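Local coordinates for protein cpftsy (Physcomitrella patens, PDB 4AK9) that probably serves as the chloroplast receptor for the signal recognition particle, a SIMIBI-class GTPase that takes part in delivering proteins to the thylakoid membrane, at the interface of chains A and B. Coordinates in Å, arbitrary orientation; residue numbers count along the deposited sequence, not the author numbering. Chains: chain A/B, Cpftsy.

The interface of chains A and B. Residues chain A 53-54, 67; chain B 211-212.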
loop_
_atom_site.group_PDB
_atom_site.type_symbol
_atom_site.label_atom_id
_atom_site.label_comp_id
_atom_site.label_asym_id
_atom_site.label_seq_id
_atom_site.Cartn_x
_atom_site.Cartn_y
_atom_site.Cartn_z
ATOM N N GLU A 53 -2.921 12.131 -8.895
ATOM C CA GLU A 53 -1.999 11.027 -8.762
ATOM C C GLU A 53 -2.017 10.501 -7.329
ATOM O O GLU A 53 -2.022 9.268 -7.128
ATOM C CB GLU A 53 -0.602 11.431 -9.154
ATOM C CG GLU A 53 0.224 10.268 -9.563
ATOM C CD GLU A 53 1.509 10.667 -10.243
ATOM O OE1 GLU A 53 1.537 11.676 -11.013
ATOM O OE2 GLU A 53 2.505 9.964 -9.986
ATOM N N GLU A 54 -2.077 11.406 -6.362
ATOM C CA GLU A 54 -2.198 11.023 -4.945
ATOM C C GLU A 54 -3.507 10.286 -4.636
ATOM O O GLU A 54 -3.507 9.371 -3.844
ATOM C CB GLU A 54 -1.989 12.228 -4.007
ATOM C CG GLU A 54 -0.582 12.834 -4.140
ATOM C CD GLU A 54 0.103 13.104 -2.797
ATOM O OE1 GLU A 54 -0.253 14.106 -2.121
ATOM O OE2 GLU A 54 1.006 12.308 -2.427
ATOM N N LEU A 67 2.346 7.040 -11.770
ATOM C CA LEU A 67 3.209 7.976 -12.510
ATOM C C LEU A 67 2.927 7.855 -14.007
ATOM O O LEU A 67 2.684 8.851 -14.702
ATOM C CB LEU A 67 4.687 7.702 -12.194
ATOM C CG LEU A 67 5.794 8.373 -13.016
ATOM C CD1 LEU A 67 5.541 9.864 -13.159
ATOM C CD2 LEU A 67 7.122 8.123 -12.321
ATOM N N LEU B 211 4.937 16.355 -6.922
ATOM C CA LEU B 211 4.945 14.929 -6.664
ATOM C C LEU B 211 6.162 14.302 -7.315
ATOM O O LEU B 211 6.818 13.436 -6.732
ATOM C CB LEU B 211 3.662 14.325 -7.215
ATOM C CG LEU B 211 3.504 12.831 -6.996
ATOM C CD1 LEU B 211 3.619 12.512 -5.505
ATOM C CD2 LEU B 211 2.146 12.452 -7.507
ATOM N N HIS B 212 6.464 14.737 -8.534
ATOM C CA HIS B 212 7.653 14.288 -9.231
ATOM C C HIS B 212 8.606 15.457 -9.461
ATOM O O HIS B 212 8.285 16.411 -10.174
ATOM C CB HIS B 212 7.262 13.600 -10.538
ATOM C CG HIS B 212 6.336 12.449 -10.330
ATOM N ND1 HIS B 212 6.742 11.268 -9.718
ATOM C CD2 HIS B 212 5.021 12.286 -10.610
ATOM C CE1 HIS B 212 5.723 10.438 -9.651
ATOM N NE2 HIS B 212 4.660 11.025 -10.190
#
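With CG turned anti to the backbone N (chi1 -157°) and the chain extended beyond it, A:Glu53 reaches from helix 45-58 to meet B:His212 from the opposite direction, while the histidine, CG anti to its own carbonyl carbon (chi1 -57°), presents its outer ring nitrogen. The pairing illustrates how a polar bond across an interface can be framed by apolar contacts, with leucine carbons on both ring faces and beside the glutamate stem. NE2 of B:His212 donates to OE2 of A:Glu53 on the syn side but tilted somewhat out of the carboxylate plane, in a bond that is very short at 2.4 Å and nearly straight. The acceptor lies close to the imidazole plane, whereas the two flat groups are twisted against each other by 31°. A carboxylate this close would probably favour the protonated imidazole, although the charge itself is not seen.

A:Leu67, on helix 63-78, covers one face of the ring: its CD1 methyl sits toward the rim in a CH-pi contact, 3.6 Å from CD2 of B:His212. Against the other face, also off centre, lies CG of the preceding B:Leu211, and this sandwich should restrict the ring's rotation. With a leucine in place of B:His212, the A:Glu53 carboxylate would probably be left without its N-H mate from chain B.

The partners belong to different modules: the chain A helices lie in the helical bundle, the B segment directly follows the DTSGR motif of the GTPase domain. The patch recurs by two-fold symmetry, although the structure alone does not show that this dimer is physiological. B:Leu211 also flanks the glutamate stem, its CD2 methyl packing 3.4 Å from CB of A:Glu53.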